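Local coordinates for protein putative serine phosphatase (Pseudomonas aeruginosa, PDB 6K4E) that probably removes phosphate from phosphoserine or phosphothreonine of a partner protein as a magnesium-dependent PP2C-type phosphatase, in a pathway controlling biofilm formation, at residues His82-Lys87 against Thr294-Arg299; Tyr106-Val111 against Phe233-Asp238; Leu185-Ala190 against Gln203-Ala208. One frame throughout, in Å; residues are numbered along the deposited sequence.

Contact 1 of 3, residues His82-Lys87 against Thr294-Arg299; sequences HFILWK and TILSFR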
loop_
_atom_site.group_PDB
_atom_site.type_symbol
_atom_site.label_atom_id
_atom_site.label_comp_id
_atom_site.label_asym_id
_atom_site.label_seq_id
_atom_site.Cartn_x
_atom_site.Cartn_y
_atom_site.Cartn_z
ATOM N N HIS B 82 13.781 19.186 -14.658
ATOM C CA HIS B 82 12.895 18.035 -14.617
ATOM C C HIS B 82 11.511 18.439 -15.090
ATOM O O HIS B 82 11.171 19.623 -15.050
ATOM C CB HIS B 82 12.818 17.410 -13.189
ATOM C CG HIS B 82 11.581 17.758 -12.425
ATOM N ND1 HIS B 82 11.413 19.019 -11.852
ATOM C CD2 HIS B 82 10.473 17.011 -12.182
ATOM C CE1 HIS B 82 10.202 19.007 -11.315
ATOM N NE2 HIS B 82 9.594 17.824 -11.487
ATOM N N PHE B 83 10.682 17.435 -15.452
ATOM C CA PHE B 83 9.259 17.607 -15.706
ATOM C C PHE B 83 8.559 16.308 -15.381
ATOM O O PHE B 83 9.180 15.249 -15.451
ATOM C CB PHE B 83 8.912 18.156 -17.097
ATOM C CG PHE B 83 8.926 17.197 -18.270
ATOM C CD1 PHE B 83 7.961 16.188 -18.380
ATOM C CD2 PHE B 83 9.808 17.389 -19.331
ATOM C CE1 PHE B 83 7.944 15.340 -19.479
ATOM C CE2 PHE B 83 9.772 16.553 -20.444
ATOM C CZ PHE B 83 8.845 15.534 -20.510
ATOM N N ILE B 84 7.292 16.399 -14.949
ATOM C CA ILE B 84 6.491 15.234 -14.593
ATOM C C ILE B 84 5.203 15.253 -15.346
ATOM O O ILE B 84 4.529 16.282 -15.418
ATOM C CB ILE B 84 6.287 15.072 -13.045
ATOM C CG1 ILE B 84 5.466 13.814 -12.702
ATOM C CG2 ILE B 84 5.719 16.292 -12.374
ATOM C CD1 ILE B 84 6.113 12.467 -13.171
ATOM N N LEU B 85 4.889 14.138 -15.938
ATOM C CA LEU B 85 3.620 13.929 -16.628
ATOM C C LEU B 85 3.016 12.725 -15.905
ATOM O O LEU B 85 3.603 11.645 -15.927
ATOM C CB LEU B 85 3.860 13.626 -18.121
ATOM C CG LEU B 85 2.736 13.978 -19.110
ATOM C CD1 LEU B 85 3.158 13.652 -20.548
ATOM C CD2 LEU B 85 1.416 13.233 -18.787
ATOM N N TRP B 86 1.924 12.922 -15.170
ATOM C CA TRP B 86 1.355 11.806 -14.418
ATOM C C TRP B 86 -0.138 11.850 -14.529
ATOM O O TRP B 86 -0.752 12.722 -13.940
ATOM C CB TRP B 86 1.800 11.850 -12.949
ATOM C CG TRP B 86 1.322 10.680 -12.139
ATOM C CD1 TRP B 86 1.805 9.407 -12.166
ATOM C CD2 TRP B 86 0.266 10.693 -11.167
ATOM N NE1 TRP B 86 1.111 8.617 -11.266
ATOM C CE2 TRP B 86 0.182 9.389 -10.619
ATOM C CE3 TRP B 86 -0.592 11.689 -10.672
ATOM C CZ2 TRP B 86 -0.714 9.069 -9.590
ATOM C CZ3 TRP B 86 -1.502 11.359 -9.678
ATOM C CH2 TRP B 86 -1.558 10.062 -9.154
ATOM N N LYS B 87 -0.716 10.942 -15.318
ATOM C CA LYS B 87 -2.145 10.947 -15.543
ATOM C C LYS B 87 -2.701 9.541 -15.416
ATOM O O LYS B 87 -2.657 8.794 -16.401
ATOM C CB LYS B 87 -2.471 11.584 -16.937
ATOM C CG LYS B 87 -3.955 11.598 -17.396
ATOM C CD LYS B 87 -4.915 12.486 -16.582
ATOM C CE LYS B 87 -6.358 12.284 -16.997
ATOM N NZ LYS B 87 -6.939 11.027 -16.448
ATOM N N THR B 294 2.662 8.062 -17.402
ATOM C CA THR B 294 3.735 8.651 -16.606
ATOM C C THR B 294 4.921 8.871 -17.483
ATOM O O THR B 294 5.336 7.964 -18.195
ATOM C CB THR B 294 4.183 7.806 -15.391
ATOM O OG1 THR B 294 3.031 7.308 -14.736
ATOM C CG2 THR B 294 5.023 8.644 -14.368
ATOM N N ILE B 295 5.452 10.100 -17.438
ATOM C CA ILE B 295 6.702 10.470 -18.067
ATOM C C ILE B 295 7.456 11.312 -17.044
ATOM O O ILE B 295 6.995 12.378 -16.674
ATOM C CB ILE B 295 6.606 11.184 -19.451
ATOM C CG1 ILE B 295 5.841 10.347 -20.475
ATOM C CG2 ILE B 295 8.022 11.566 -19.964
ATOM C CD1 ILE B 295 5.888 10.979 -21.916
ATOM N N LEU B 296 8.611 10.825 -16.606
ATOM C CA LEU B 296 9.487 11.558 -15.712
ATOM C C LEU B 296 10.747 11.877 -16.489
ATOM O O LEU B 296 11.421 10.981 -17.007
ATOM C CB LEU B 296 9.775 10.770 -14.415
ATOM C CG LEU B 296 10.555 11.481 -13.298
ATOM C CD1 LEU B 296 10.123 12.938 -13.119
ATOM C CD2 LEU B 296 10.478 10.697 -12.009
ATOM N N SER B 297 10.991 13.178 -16.668
ATOM C CA SER B 297 12.129 13.637 -17.431
ATOM C C SER B 297 13.026 14.427 -16.550
ATOM O O SER B 297 12.551 15.048 -15.614
ATOM C CB SER B 297 11.677 14.458 -18.634
ATOM O OG SER B 297 12.763 14.958 -19.397
ATOM N N PHE B 298 14.330 14.366 -16.838
ATOM C CA PHE B 298 15.425 15.023 -16.121
ATOM C C PHE B 298 16.560 15.348 -17.073
ATOM O O PHE B 298 16.730 14.677 -18.080
ATOM C CB PHE B 298 15.897 14.165 -14.943
ATOM C CG PHE B 298 16.392 12.774 -15.270
ATOM C CD1 PHE B 298 15.500 11.724 -15.476
ATOM C CD2 PHE B 298 17.746 12.498 -15.312
ATOM C CE1 PHE B 298 15.965 10.423 -15.747
ATOM C CE2 PHE B 298 18.204 11.203 -15.588
ATOM C CZ PHE B 298 17.314 10.166 -15.791
ATOM N N ARG B 299 17.297 16.419 -16.804
ATOM C CA ARG B 299 18.349 16.846 -17.709
ATOM C C ARG B 299 19.645 17.136 -16.969
ATOM O O ARG B 299 19.610 17.675 -15.864
ATOM C CB ARG B 299 17.860 18.083 -18.492
ATOM C CG ARG B 299 18.917 18.768 -19.336
ATOM C CD ARG B 299 18.295 19.734 -20.285
ATOM N NE ARG B 299 19.294 20.618 -20.878
ATOM C CZ ARG B 299 19.664 20.587 -22.152
ATOM N NH1 ARG B 299 19.137 19.693 -22.982
ATOM N NH2 ARG B 299 20.567 21.444 -22.607
#
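The phenyl ring of Phe-83 is covered on one face by the side chain of Ser-297: CB of Ser-297 stands 3.5 Å from the ring centroid of Phe-83 and 17° off the ring normal, a CH-pi contact. Chi1 of 79° places CG between the backbone N and the carbonyl carbon of Phe-83, and this folds the ring back toward the partner strand. From there CE1 of Phe-83 also reaches CG2 of Ile-295, 3.8 Å away, while the ring of Phe-276 from helix 269-284 meets it steeply inclined. The hydroxyl of Ser-297 is engaged by the carbonyl of Phe-233. On the other side of the sheet, the indole of Trp-86 receives CG2 of Thr-294 at its edge, in plane. Asp-95 serves both residues, its backbone oxygen taking NE1 of Trp-86 and its carboxylate OG1 of Thr-294; the rings of Tyr-97 and Trp-86 meet edge-to-face. The imidazole of His-82 has CD1 of Leu-296 at its edge, and its ND1 bonds to the carbonyl of Gly-79. CD1 of Leu-296 also touches CD1 of Ile-84 at 4.0 Å.

Four backbone hydrogen bonds join the strands. Phe-83 N to Ser-297 O and Ser-297 N to Phe-83 O are both 3.0 Å, the second almost straight at 178°. The two joining Leu-85 and Ile-295, from N to O in each direction, are both 2.8 Å. The side chains of Leu-85 and Ile-295 run together beside this pair of bonds, their CB atoms 3.9 Å apart. Helix 269-284 packs against the face with Phe-83 and Ser-297, whereas Leu-296 and Phe-298 point to strand 105-113 of the facing sheet. This is regular antiparallel pairing of an edge strand with its neighbour, in the beta-sandwich core of the PP2C fold.

Contact 2 of 3, residues Tyr106-Val111 against Phe233-Asp238; sequences YLIGVV and FYLSTD. With MG (magnesium ion), chain H; MG (magnesium ion), chain F.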
loop_
_atom_site.group_PDB
_atom_site.type_symbol
_atom_site.label_atom_id
_atom_site.label_comp_id
_atom_site.label_asym_id
_atom_site.label_seq_id
_atom_site.Cartn_x
_atom_site.Cartn_y
_atom_site.Cartn_z
ATOM N N TYR B 106 21.504 11.965 -7.756
ATOM C CA TYR B 106 20.147 11.607 -7.346
ATOM C C TYR B 106 19.662 10.335 -7.950
ATOM O O TYR B 106 20.104 9.930 -9.050
ATOM C CB TYR B 106 19.145 12.753 -7.633
ATOM C CG TYR B 106 19.144 13.245 -9.062
ATOM C CD1 TYR B 106 18.274 12.712 -10.004
ATOM C CD2 TYR B 106 19.982 14.286 -9.462
ATOM C CE1 TYR B 106 18.263 13.179 -11.324
ATOM C CE2 TYR B 106 20.002 14.735 -10.778
ATOM C CZ TYR B 106 19.120 14.199 -11.699
ATOM O OH TYR B 106 19.145 14.657 -13.001
ATOM N N LEU B 107 18.680 9.743 -7.259
ATOM C CA LEU B 107 17.999 8.547 -7.715
ATOM C C LEU B 107 16.664 8.989 -8.234
ATOM O O LEU B 107 15.974 9.728 -7.567
ATOM C CB LEU B 107 17.826 7.531 -6.582
ATOM C CG LEU B 107 17.049 6.254 -6.940
ATOM C CD1 LEU B 107 17.895 5.286 -7.824
ATOM C CD2 LEU B 107 16.612 5.570 -5.712
ATOM N N ILE B 108 16.300 8.539 -9.434
ATOM C CA ILE B 108 15.029 8.899 -10.065
ATOM C C ILE B 108 14.461 7.673 -10.801
ATOM O O ILE B 108 15.208 6.925 -11.425
ATOM C CB ILE B 108 15.239 10.150 -10.922
ATOM C CG1 ILE B 108 13.909 10.793 -11.343
ATOM C CG2 ILE B 108 16.177 9.887 -12.120
ATOM C CD1 ILE B 108 14.028 12.343 -11.920
ATOM N N GLY B 109 13.164 7.463 -10.721
ATOM C CA GLY B 109 12.568 6.308 -11.383
ATOM C C GLY B 109 11.069 6.339 -11.575
ATOM O O GLY B 109 10.394 7.219 -11.054
ATOM N N VAL B 110 10.548 5.399 -12.369
ATOM C CA VAL B 110 9.117 5.236 -12.666
ATOM C C VAL B 110 8.777 3.781 -12.441
ATOM O O VAL B 110 9.637 2.908 -12.609
ATOM C CB VAL B 110 8.681 5.683 -14.092
ATOM C CG1 VAL B 110 8.818 7.190 -14.287
ATOM C CG2 VAL B 110 9.399 4.885 -15.194
ATOM N N VAL B 111 7.531 3.507 -12.058
ATOM C CA VAL B 111 7.090 2.139 -11.764
ATOM C C VAL B 111 5.694 1.980 -12.332
ATOM O O VAL B 111 4.882 2.882 -12.186
ATOM C CB VAL B 111 7.108 1.795 -10.224
ATOM C CG1 VAL B 111 6.701 0.353 -9.984
ATOM C CG2 VAL B 111 8.467 2.062 -9.575
ATOM N N PHE B 233 16.896 13.231 -20.455
ATOM C CA PHE B 233 16.602 11.828 -20.196
ATOM C C PHE B 233 15.128 11.692 -19.938
ATOM O O PHE B 233 14.498 12.662 -19.515
ATOM C CB PHE B 233 17.427 11.287 -19.008
ATOM C CG PHE B 233 18.918 11.309 -19.253
ATOM C CD1 PHE B 233 19.669 12.441 -18.959
ATOM C CD2 PHE B 233 19.558 10.230 -19.853
ATOM C CE1 PHE B 233 21.032 12.486 -19.239
ATOM C CE2 PHE B 233 20.929 10.278 -20.136
ATOM C CZ PHE B 233 21.656 11.402 -19.809
ATOM N N TYR B 234 14.554 10.525 -20.303
ATOM C CA TYR B 234 13.120 10.314 -20.219
ATOM C C TYR B 234 12.834 8.933 -19.758
ATOM O O TYR B 234 13.305 7.967 -20.349
ATOM C CB TYR B 234 12.442 10.499 -21.592
ATOM C CG TYR B 234 12.741 11.813 -22.258
ATOM C CD1 TYR B 234 13.872 11.969 -23.057
ATOM C CD2 TYR B 234 11.889 12.910 -22.099
ATOM C CE1 TYR B 234 14.145 13.183 -23.685
ATOM C CE2 TYR B 234 12.181 14.139 -22.684
ATOM C CZ TYR B 234 13.292 14.256 -23.495
ATOM O OH TYR B 234 13.568 15.447 -24.078
ATOM N N LEU B 235 12.018 8.845 -18.711
ATOM C CA LEU B 235 11.584 7.593 -18.126
ATOM C C LEU B 235 10.090 7.576 -18.284
ATOM O O LEU B 235 9.411 8.332 -17.612
ATOM C CB LEU B 235 11.982 7.536 -16.634
ATOM C CG LEU B 235 13.427 7.135 -16.353
ATOM C CD1 LEU B 235 13.775 7.338 -14.876
ATOM C CD2 LEU B 235 13.701 5.673 -16.752
ATOM N N SER B 236 9.572 6.722 -19.158
ATOM C CA SER B 236 8.139 6.644 -19.365
ATOM C C SER B 236 7.647 5.220 -19.170
ATOM O O SER B 236 8.321 4.285 -19.572
ATOM C CB SER B 236 7.784 7.112 -20.778
ATOM O OG SER B 236 6.435 6.815 -21.101
ATOM N N THR B 237 6.430 5.058 -18.637
ATOM C CA THR B 237 5.782 3.736 -18.559
ATOM C C THR B 237 5.192 3.466 -19.942
ATOM O O THR B 237 5.225 4.352 -20.805
ATOM C CB THR B 237 4.711 3.696 -17.455
ATOM O OG1 THR B 237 3.748 4.730 -17.700
ATOM C CG2 THR B 237 5.313 3.881 -16.033
ATOM N N ASP B 238 4.639 2.250 -20.176
ATOM C CA ASP B 238 4.077 1.947 -21.486
ATOM C C ASP B 238 2.816 2.769 -21.881
ATOM O O ASP B 238 2.463 2.787 -23.045
ATOM C CB ASP B 238 3.794 0.427 -21.597
ATOM C CG ASP B 238 2.803 -0.108 -20.594
ATOM O OD1 ASP B 238 2.174 0.717 -19.872
ATOM O OD2 ASP B 238 2.645 -1.350 -20.521
HETATM MG MG MG H . 3.923 -3.115 -21.078
HETATM MG MG MG F . 0.792 0.423 -18.006
HETATM O O HOH W 1 0.717 -1.607 -18.377
HETATM O O HOH W 2 1.184 2.588 -17.422
HETATM O O HOH W 3 -0.678 -0.127 -16.596
HETATM O O HOH W 4 1.811 -3.961 -21.339
HETATM O O HOH W 5 3.297 -4.210 -19.105
#
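Leu-235 reaches across from one sheet to the other, and its CB and CD1 meet different pieces of strand 105-113. CB of Leu-235 sits at 4.0 Å from both CG1 and CG2 of Val-110, lodged against the fork of the valine. With chi1 at -81°, CG lies anti to the carbonyl carbon of Leu-235, and an extended chi2 carries CD1 on along the opposing strand. There CD1 of Leu-235 rests on backbone, 3.8 Å from CA of Gly-109 and equally far from O of Ile-108; CG2 of Ile-108 is a looser neighbour. The other methyl, CD2, turns toward the ring of Phe-187.

Val-110 answers from the other side: its CG1 approaches O of Leu-235 at 3.6 Å. Further along, CG2 of Thr-237 comes to 4.0 Å from O of Val-111, while the threonine hydroxyl turns to the carboxylate of Asp-95. The adjoining turn is tied by Ser-236, whose OG donates to O of Thr-237 at 2.8 Å, in the carbonyl plane and on a lone pair.

Beyond this apolar seam the chain leads straight to the metals. Asp-238 splits its carboxylate between two magnesium ions, OD1 binding one at 2.3 Å and OD2 the other at 2.2 Å. A water bound to the first ion also donates to OD2, bracing the bridge. Asp-112, next after Val-111, and Asp-291 complete the protein ligands of that first ion. The strands, with axes 6.9 Å apart and 33° between their directions, belong to different sheets packed face to face. Asp-112 near the end of strand 105-113 and Asp-238 just beyond strand 231-236 thus meet at the metal centre of a PP2C-type phosphatase, set at one end of its beta-sandwich.

Contact 3 of 3, residues Leu185-Ala190 against Gln203-Ala208; sequences LAFAGA and QELKGA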
loop_
_atom_site.group_PDB
_atom_site.type_symbol
_atom_site.label_atom_id
_atom_site.label_comp_id
_atom_site.label_asym_id
_atom_site.label_seq_id
_atom_site.Cartn_x
_atom_site.Cartn_y
_atom_site.Cartn_z
ATOM N N LEU B 185 25.972 7.930 -15.330
ATOM C CA LEU B 185 24.617 7.504 -15.022
ATOM C C LEU B 185 24.563 5.986 -14.961
ATOM O O LEU B 185 25.210 5.322 -15.769
ATOM C CB LEU B 185 23.754 8.032 -16.185
ATOM C CG LEU B 185 22.263 7.885 -16.155
ATOM C CD1 LEU B 185 21.608 9.133 -16.732
ATOM C CD2 LEU B 185 21.823 6.650 -16.945
ATOM N N ALA B 186 23.792 5.437 -13.995
ATOM C CA ALA B 186 23.606 3.996 -13.921
ATOM C C ALA B 186 22.119 3.759 -14.073
ATOM O O ALA B 186 21.339 4.420 -13.404
ATOM C CB ALA B 186 24.108 3.457 -12.585
ATOM N N PHE B 187 21.721 2.886 -14.988
ATOM C CA PHE B 187 20.311 2.577 -15.217
ATOM C C PHE B 187 20.049 1.081 -15.123
ATOM O O PHE B 187 20.831 0.281 -15.622
ATOM C CB PHE B 187 19.840 3.111 -16.609
ATOM C CG PHE B 187 18.534 2.507 -17.103
ATOM C CD1 PHE B 187 17.319 2.825 -16.494
ATOM C CD2 PHE B 187 18.528 1.572 -18.129
ATOM C CE1 PHE B 187 16.127 2.208 -16.908
ATOM C CE2 PHE B 187 17.337 0.979 -18.545
ATOM C CZ PHE B 187 16.152 1.310 -17.949
ATOM N N ALA B 188 18.936 0.704 -14.511
ATOM C CA ALA B 188 18.492 -0.695 -14.470
ATOM C C ALA B 188 16.987 -0.691 -14.593
ATOM O O ALA B 188 16.329 0.085 -13.918
ATOM C CB ALA B 188 18.933 -1.381 -13.186
ATOM N N GLY B 189 16.463 -1.515 -15.486
ATOM C CA GLY B 189 15.030 -1.577 -15.743
ATOM C C GLY B 189 14.448 -2.952 -15.971
ATOM O O GLY B 189 15.128 -3.847 -16.469
ATOM N N ALA B 190 13.186 -3.133 -15.558
ATOM C CA ALA B 190 12.395 -4.341 -15.780
ATOM C C ALA B 190 11.205 -3.879 -16.633
ATOM O O ALA B 190 10.309 -3.221 -16.111
ATOM C CB ALA B 190 11.911 -4.906 -14.454
ATOM N N GLN B 203 18.945 7.864 -27.935
ATOM C CA GLN B 203 19.465 6.586 -27.416
ATOM C C GLN B 203 18.393 5.986 -26.559
ATOM O O GLN B 203 17.685 6.708 -25.857
ATOM C CB GLN B 203 20.690 6.773 -26.516
ATOM C CG GLN B 203 21.874 7.473 -27.154
ATOM C CD GLN B 203 23.149 7.304 -26.365
ATOM O OE1 GLN B 203 24.244 7.296 -26.935
ATOM N NE2 GLN B 203 23.053 7.183 -25.041
ATOM N N GLU B 204 18.269 4.673 -26.609
ATOM C CA GLU B 204 17.334 3.948 -25.770
ATOM C C GLU B 204 18.153 2.876 -25.039
ATOM O O GLU B 204 18.734 1.996 -25.679
ATOM C CB GLU B 204 16.208 3.317 -26.613
ATOM C CG GLU B 204 15.108 2.675 -25.775
ATOM C CD GLU B 204 14.087 1.805 -26.488
ATOM O OE1 GLU B 204 14.088 1.757 -27.741
ATOM O OE2 GLU B 204 13.259 1.186 -25.784
ATOM N N LEU B 205 18.260 3.000 -23.697
ATOM C CA LEU B 205 18.922 2.025 -22.847
ATOM C C LEU B 205 17.782 1.073 -22.469
ATOM O O LEU B 205 16.960 1.410 -21.624
ATOM C CB LEU B 205 19.535 2.693 -21.597
ATOM C CG LEU B 205 20.749 3.667 -21.740
ATOM C CD1 LEU B 205 21.411 3.923 -20.403
ATOM C CD2 LEU B 205 21.738 3.272 -22.851
ATOM N N LYS B 206 17.661 -0.063 -23.179
ATOM C CA LYS B 206 16.567 -1.020 -22.948
ATOM C C LYS B 206 16.661 -1.723 -21.614
ATOM O O LYS B 206 17.754 -2.072 -21.172
ATOM C CB LYS B 206 16.458 -2.048 -24.087
ATOM C CG LYS B 206 16.076 -1.443 -25.434
ATOM C CD LYS B 206 16.508 -2.337 -26.591
ATOM C CE LYS B 206 16.494 -1.623 -27.930
ATOM N NZ LYS B 206 17.679 -0.739 -28.110
ATOM N N GLY B 207 15.513 -1.901 -20.980
ATOM C CA GLY B 207 15.394 -2.628 -19.722
ATOM C C GLY B 207 15.214 -4.104 -20.020
ATOM O O GLY B 207 14.999 -4.481 -21.180
ATOM N N ALA B 208 15.319 -4.956 -18.984
ATOM C CA ALA B 208 15.154 -6.408 -19.091
ATOM C C ALA B 208 13.750 -6.737 -19.584
ATOM O O ALA B 208 12.820 -5.957 -19.351
ATOM C CB ALA B 208 15.394 -7.059 -17.738
#
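Phe-187 overlaps Leu-205, the two side chains lying alongside each other and running opposite ways. CD2 of Phe-187 is 3.8 Å from CB of Leu-205, and farther back CD1 of the leucine approaches CB of the phenylalanine. CG of Phe-187 stands anti to the backbone N (chi1 163°), which lays the ring alongside its own strand toward Gly-189, whose N lies over one ring face. The leading corner of the ring then probes the opposite backbone: CE2 of Phe-187 is 3.1 Å from O of Leu-205, a close approach, and O of Lys-206 and N of Gly-207 lie at the ring's edge, near its plane. Leu-185 adds a looser apolar touch to Leu-205.

The backbones close in where the side chains end. Gly-189 and Gly-207 have CA atoms only 4.1 Å apart; the two glycines, without side chains, let the backbones meet this closely. Just beyond, Ala-208 N donates to Gly-189 O at 2.8 Å. This donor sits well above the carbonyl plane, 44° out of it, and CB of Ala-208 rests 3.5 Å from O of Gly-189. Ala-190 and Ala-208 form a single backbone bridge, so the pairing does not extend into a longer sheet.

Strand 184-190 is meanwhile held on both flanks by its own sheet, bonding to strands 171-179 and 223-226. Ala-186 and Ala-188 face helix 143-157, beginning at Pro-143, whereas Leu-185 and Phe-187 face inward onto Leu-194 of strand 194-197. Leu-205, at the end of edge strand 202-205, also touches Ile-223 and Val-225 of strand 223-226, and the chain after it crosses from the opposite sheet to this one.

How the contacts relate
Contact 1 lies within one five-stranded antiparallel sheet, contact 2 joins that sheet to the facing one, and contact 3 ties the two sheets near an edge. The centres of contacts 1 and 2 are about 8 Å apart, those of contacts 2 and 3 about 10 Å, and those of contacts 1 and 3 about 17 Å. Strands 293-300 and 231-236 are neighbours, so contacts 1 and 2 continue directly into each other. Phe-298, Phe-233 and Leu-185 link all three through the sandwich interior. Along the chain they are nested, 3 inside 2 inside 1; the folded sandwich brings these distant segments together, with Asp-112, Asp-238 and Asp-291 around magnesium.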